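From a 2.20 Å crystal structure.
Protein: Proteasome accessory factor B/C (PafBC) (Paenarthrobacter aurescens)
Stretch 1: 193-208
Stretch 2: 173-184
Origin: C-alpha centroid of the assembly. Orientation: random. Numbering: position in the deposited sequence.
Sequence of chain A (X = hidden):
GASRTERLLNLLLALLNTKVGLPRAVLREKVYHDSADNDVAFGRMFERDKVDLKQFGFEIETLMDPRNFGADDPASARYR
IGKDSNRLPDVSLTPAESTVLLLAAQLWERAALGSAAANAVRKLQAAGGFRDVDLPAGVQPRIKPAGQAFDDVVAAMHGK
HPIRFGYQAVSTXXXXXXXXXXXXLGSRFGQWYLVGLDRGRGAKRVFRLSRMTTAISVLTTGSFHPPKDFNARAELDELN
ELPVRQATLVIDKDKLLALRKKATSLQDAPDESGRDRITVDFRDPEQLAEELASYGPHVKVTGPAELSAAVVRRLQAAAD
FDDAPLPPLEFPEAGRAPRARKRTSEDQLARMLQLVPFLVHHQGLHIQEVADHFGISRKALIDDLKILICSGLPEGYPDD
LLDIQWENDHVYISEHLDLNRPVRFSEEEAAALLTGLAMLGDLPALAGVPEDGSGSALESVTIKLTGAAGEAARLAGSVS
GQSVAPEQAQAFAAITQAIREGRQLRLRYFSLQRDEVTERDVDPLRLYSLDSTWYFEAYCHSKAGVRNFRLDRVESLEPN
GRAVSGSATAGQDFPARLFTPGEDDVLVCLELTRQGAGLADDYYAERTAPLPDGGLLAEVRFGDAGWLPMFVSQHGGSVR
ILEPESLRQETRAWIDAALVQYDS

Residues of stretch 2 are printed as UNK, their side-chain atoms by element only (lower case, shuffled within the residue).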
# COMPACT_ATOMS: atom_id res chain seq x y z
N TYR A 193 5.79 9.73 -15.55
CA TYR A 193 6.32 10.61 -16.58
C TYR A 193 5.36 11.79 -16.72
O TYR A 193 4.15 11.63 -16.58
CB TYR A 193 6.39 9.93 -17.95
CG TYR A 193 7.30 8.72 -17.99
CD1 TYR A 193 6.89 7.50 -17.46
CD2 TYR A 193 8.57 8.80 -18.54
CE1 TYR A 193 7.75 6.38 -17.50
CE2 TYR A 193 9.43 7.70 -18.58
CZ TYR A 193 9.01 6.50 -18.06
OH TYR A 193 9.86 5.40 -18.09
N LEU A 194 5.93 12.93 -17.12
CA LEU A 194 5.20 14.10 -17.59
C LEU A 194 5.42 14.21 -19.10
O LEU A 194 6.56 14.05 -19.60
CB LEU A 194 5.74 15.35 -16.89
CG LEU A 194 5.30 16.69 -17.52
CD1 LEU A 194 3.80 17.03 -17.28
CD2 LEU A 194 6.18 17.80 -17.00
N VAL A 195 4.34 14.39 -19.84
CA VAL A 195 4.46 14.68 -21.26
C VAL A 195 3.89 16.07 -21.48
O VAL A 195 2.88 16.44 -20.86
CB VAL A 195 3.78 13.64 -22.19
CG1 VAL A 195 2.31 13.58 -21.91
CG2 VAL A 195 3.95 14.06 -23.65
N GLY A 196 4.55 16.86 -22.33
CA GLY A 196 4.04 18.18 -22.61
C GLY A 196 4.84 18.82 -23.72
O GLY A 196 5.79 18.22 -24.25
N LEU A 197 4.39 20.02 -24.12
CA LEU A 197 5.11 20.78 -25.14
C LEU A 197 6.28 21.50 -24.47
O LEU A 197 6.08 22.39 -23.63
CB LEU A 197 4.16 21.75 -25.84
CG LEU A 197 4.78 22.67 -26.90
CD1 LEU A 197 5.33 21.74 -27.97
CD2 LEU A 197 3.74 23.55 -27.58
N ASP A 198 7.50 21.11 -24.80
CA ASP A 198 8.69 21.80 -24.33
C ASP A 198 8.89 23.02 -25.21
O ASP A 198 9.22 22.88 -26.39
CB ASP A 198 9.88 20.86 -24.43
CG ASP A 198 11.15 21.44 -23.82
OD1 ASP A 198 11.47 22.61 -24.12
OD2 ASP A 198 11.84 20.71 -23.08
N ARG A 199 8.69 24.23 -24.66
CA ARG A 199 8.78 25.43 -25.47
C ARG A 199 10.22 25.74 -25.84
O ARG A 199 10.43 26.44 -26.83
CB ARG A 199 8.17 26.64 -24.77
CG ARG A 199 6.71 26.56 -24.58
CD ARG A 199 5.98 26.12 -25.84
NE ARG A 199 6.19 26.98 -27.00
CZ ARG A 199 5.24 27.76 -27.52
NH1 ARG A 199 4.03 27.78 -26.99
NH2 ARG A 199 5.49 28.51 -28.59
N GLY A 200 11.19 25.23 -25.06
CA GLY A 200 12.59 25.41 -25.42
C GLY A 200 13.00 24.63 -26.66
O GLY A 200 13.79 25.11 -27.48
N ARG A 201 12.44 23.44 -26.84
CA ARG A 201 12.67 22.64 -28.03
C ARG A 201 11.57 22.83 -29.08
O ARG A 201 11.73 22.36 -30.20
CB ARG A 201 12.75 21.16 -27.66
CG ARG A 201 14.12 20.65 -27.19
CD ARG A 201 14.70 21.39 -25.98
NE ARG A 201 15.80 20.62 -25.41
CZ ARG A 201 16.51 20.99 -24.34
NH1 ARG A 201 17.49 20.21 -23.90
NH2 ARG A 201 16.24 22.13 -23.72
N GLY A 202 10.49 23.52 -28.74
CA GLY A 202 9.37 23.66 -29.68
C GLY A 202 8.78 22.35 -30.14
O GLY A 202 8.19 22.28 -31.23
N ALA A 203 8.92 21.29 -29.34
CA ALA A 203 8.34 20.01 -29.67
C ALA A 203 7.91 19.31 -28.39
O ALA A 203 8.33 19.68 -27.28
CB ALA A 203 9.32 19.11 -30.44
N LYS A 204 7.14 18.26 -28.55
CA LYS A 204 6.73 17.51 -27.39
C LYS A 204 7.91 16.75 -26.81
O LYS A 204 8.83 16.35 -27.53
CB LYS A 204 5.56 16.62 -27.76
CG LYS A 204 5.92 15.27 -28.28
CD LYS A 204 4.74 14.68 -29.03
CE LYS A 204 5.19 13.58 -30.00
NZ LYS A 204 4.14 13.39 -31.04
N ARG A 205 7.87 16.53 -25.49
CA ARG A 205 8.95 15.86 -24.77
C ARG A 205 8.34 15.11 -23.59
O ARG A 205 7.27 15.47 -23.09
CB ARG A 205 10.03 16.81 -24.24
CG ARG A 205 10.91 17.46 -25.29
CD ARG A 205 11.92 16.42 -25.77
NE ARG A 205 12.88 16.94 -26.75
CZ ARG A 205 12.54 17.35 -27.98
NH1 ARG A 205 11.27 17.32 -28.36
NH2 ARG A 205 13.50 17.76 -28.84
N VAL A 206 9.01 14.02 -23.22
CA VAL A 206 8.63 13.21 -22.09
C VAL A 206 9.71 13.34 -21.02
O VAL A 206 10.91 13.27 -21.31
CB VAL A 206 8.42 11.75 -22.50
CG1 VAL A 206 7.75 11.02 -21.36
CG2 VAL A 206 7.58 11.68 -23.76
N PHE A 207 9.27 13.60 -19.80
CA PHE A 207 10.14 13.81 -18.66
C PHE A 207 9.84 12.75 -17.60
O PHE A 207 8.70 12.61 -17.17
CB PHE A 207 9.86 15.20 -18.09
CG PHE A 207 10.07 16.31 -19.09
CD1 PHE A 207 11.35 16.80 -19.36
CD2 PHE A 207 9.01 16.80 -19.81
CE1 PHE A 207 11.55 17.81 -20.29
CE2 PHE A 207 9.18 17.84 -20.72
CZ PHE A 207 10.45 18.34 -20.97
N ARG A 208 10.87 12.04 -17.14
CA ARG A 208 10.71 11.15 -15.99
C ARG A 208 10.68 11.96 -14.69
O ARG A 208 11.54 12.81 -14.48
CB ARG A 208 11.81 10.10 -15.91
CG ARG A 208 12.19 9.42 -17.19
CD ARG A 208 13.33 8.39 -16.90
NE ARG A 208 12.96 7.60 -15.73
CZ ARG A 208 12.38 6.40 -15.76
NH1 ARG A 208 12.07 5.78 -14.62
NH2 ARG A 208 12.06 5.85 -16.93
N UNK A 173 23.63 14.85 -18.91
CA UNK A 173 24.55 15.95 -19.05
C UNK A 173 24.27 17.01 -18.01
O UNK A 173 24.17 16.69 -16.82
N UNK A 174 24.08 18.25 -18.44
CA UNK A 174 23.88 19.32 -17.46
C UNK A 174 22.46 19.32 -16.90
O UNK A 174 21.50 18.89 -17.55
n UNK A 174 22.43 21.19 -21.48
c UNK A 174 22.97 20.38 -20.38
c UNK A 174 24.17 20.68 -18.10
n UNK A 174 21.60 21.53 -23.60
c UNK A 174 23.11 21.20 -19.09
c UNK A 174 22.08 20.71 -22.67
n UNK A 174 22.22 19.42 -22.94
N UNK A 175 22.34 19.80 -15.66
CA UNK A 175 21.05 20.13 -15.10
C UNK A 175 20.53 21.34 -15.84
O UNK A 175 21.24 22.33 -16.02
o UNK A 175 20.93 20.66 -10.90
c UNK A 175 21.14 20.39 -13.60
c UNK A 175 19.94 21.14 -11.50
o UNK A 175 18.97 21.68 -10.91
c UNK A 175 19.89 21.04 -13.02
N UNK A 176 19.28 21.29 -16.26
CA UNK A 176 18.75 22.27 -17.19
C UNK A 176 17.31 22.59 -16.83
O UNK A 176 16.53 21.69 -16.50
c UNK A 176 18.50 22.06 -21.09
o UNK A 176 18.20 22.75 -22.10
c UNK A 176 18.85 21.75 -18.63
c UNK A 176 18.40 22.70 -19.71
o UNK A 176 18.86 20.86 -21.15
N UNK A 177 16.98 23.88 -16.83
CA UNK A 177 15.63 24.32 -16.53
C UNK A 177 14.81 24.21 -17.80
O UNK A 177 15.17 24.78 -18.84
c UNK A 177 15.63 25.77 -16.00
c UNK A 177 16.43 25.86 -14.71
c UNK A 177 14.20 26.28 -15.78
N UNK A 178 13.69 23.49 -17.73
CA UNK A 178 12.84 23.26 -18.88
C UNK A 178 11.55 24.06 -18.71
O UNK A 178 11.04 24.19 -17.58
n UNK A 178 15.18 18.60 -21.14
n UNK A 178 14.16 20.66 -21.37
c UNK A 178 13.77 20.86 -18.94
n UNK A 178 13.89 18.98 -23.01
c UNK A 178 12.52 21.78 -19.01
c UNK A 178 14.72 21.15 -20.10
c UNK A 178 14.40 19.42 -21.85
N UNK A 179 11.02 24.57 -19.82
CA UNK A 179 9.79 25.36 -19.84
C UNK A 179 8.79 24.52 -20.59
O UNK A 179 8.96 24.28 -21.80
c UNK A 179 9.97 26.69 -20.57
c UNK A 179 11.21 27.50 -20.17
o UNK A 179 12.04 28.51 -18.21
o UNK A 179 9.86 28.43 -18.42
c UNK A 179 11.03 28.20 -18.84
N UNK A 180 7.76 24.08 -19.88
CA UNK A 180 6.88 23.05 -20.40
C UNK A 180 5.43 23.48 -20.26
O UNK A 180 5.02 23.98 -19.21
c UNK A 180 8.58 21.24 -19.99
c UNK A 180 7.17 21.72 -19.67
c UNK A 180 6.20 20.67 -20.04
N UNK A 181 4.63 23.17 -21.27
CA UNK A 181 3.19 23.20 -21.17
C UNK A 181 2.70 21.77 -20.92
O UNK A 181 2.80 20.92 -21.84
c UNK A 181 2.60 23.79 -22.46
c UNK A 181 3.09 25.24 -22.70
o UNK A 181 2.04 25.11 -24.86
o UNK A 181 3.15 26.94 -24.37
c UNK A 181 2.74 25.81 -24.07
N UNK A 182 2.18 21.45 -19.73
CA UNK A 182 1.93 20.03 -19.38
C UNK A 182 0.68 19.49 -20.05
O UNK A 182 -0.39 20.10 -19.98
c UNK A 182 1.78 20.05 -17.87
c UNK A 182 2.02 22.37 -18.57
c UNK A 182 1.25 21.54 -17.59
N UNK A 183 0.83 18.36 -20.76
CA UNK A 183 -0.31 17.68 -21.40
C UNK A 183 -0.81 16.49 -20.61
O UNK A 183 -2.01 16.18 -20.65
c UNK A 183 1.70 19.40 -26.96
c UNK A 183 0.05 17.18 -22.78
c UNK A 183 1.70 17.01 -27.13
n UNK A 183 0.87 20.22 -24.73
c UNK A 183 1.93 18.27 -27.67
c UNK A 183 0.44 19.58 -23.57
c UNK A 183 0.94 18.01 -25.08
c UNK A 183 1.20 16.86 -25.83
c UNK A 183 0.45 18.23 -23.75
c UNK A 183 1.21 19.26 -25.66
N UNK A 184 0.07 15.82 -19.90
CA UNK A 184 -0.37 14.66 -19.17
C UNK A 184 0.71 14.07 -18.30
O UNK A 184 1.90 14.34 -18.47

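Position 173 has no side-chain atoms and touches nothing on stretch 1; a bare backbone identifies Gly173. Position 174 carries three carbons, a nitrogen, and a carbon bearing two further nitrogens, the pattern of a guanidinium, and is Arg174. Its poorly ordered side chain comes no closer to Arg201 than 4.3 Å, from NH2 to Arg201 NH1, a contact between like charges.

At position 175 three carbons end in two oxygens, out of reach of stretch 1: a carboxylate on a chain of this length is Glu175. Position 176 has the same atoms, but here the extended chain points toward stretch 1 and its oxygens meet the Arg201 guanidinium. This is Glu176, and the pair forms a two-pronged salt bridge, with Arg201 NH2 donating to OE2 at 2.6 Å and Arg201 NH1 to OE1 at 3.1 Å.

Position 177 shows one carbon carrying two others and no partner on stretch 1; the branch at CB makes it Val177. At position 178 three carbons, a nitrogen and a carbon with two nitrogens again spell a guanidinium, packed between Phe207 and Arg201. It belongs to Arg178. Its NH1 donates to Asp198 OD2 at 2.7 Å in a salt bridge, Phe207 CE1 lies over one face 3.6 Å from CZ, and the Arg201 guanidinium stacks on the opposite face, the centres 3.6 Å apart and the planes 13° from parallel.

Position 179, three carbons and two oxygens, turns its carboxylate away from stretch 1 and is Glu179; its backbone O accepts from Arg199 N at 2.9 Å. Position 180 has a carbon branching into two, set against Leu194 and Phe207. This is Val180, whose CG2 lies 3.5 Å from Phe207 CE2. Three carbons and two oxygens recur at position 181, where the carboxylate reaches Arg199: Glu181, with OE2 accepting from Arg199 NH1 at 2.9 Å in a salt bridge.

The three carbons of position 182 close a ring onto the backbone nitrogen, which only Pro182 does; its CB packs 3.7 Å from Leu194 CD1. Position 183 bears fused five- and six-membered rings of eight carbons and one nitrogen, an indole lying over Gly196 and beside Leu197. It is Trp183: Gly196 CA sits 3.9 Å from the centroid of its five-membered ring, and CZ2 is 3.6 Å from Leu197 CB. Position 184, with no side-chain atoms, is Gly184, paired with Val195.

The contact is an antiparallel strand pairing. Leu197 and Glu181 exchange backbone hydrogen bonds, each 2.9 Å between N and O. A bulge then shifts the register by one, so that Val195 O accepts from both Trp183 N (2.8 Å) and Gly184 N (3.0 Å), while Val195 N donates to Gly184 O at 2.8 Å. Gly196 has no CB, which at this point would collide with Glu181 O. Beyond the paired backbones, the carboxylates of Asp198 and Glu176 offset the charge of the stacked guanidiniums of Arg178 and Arg201.

Stretch 2 (173-184) GREEVREVEPWG
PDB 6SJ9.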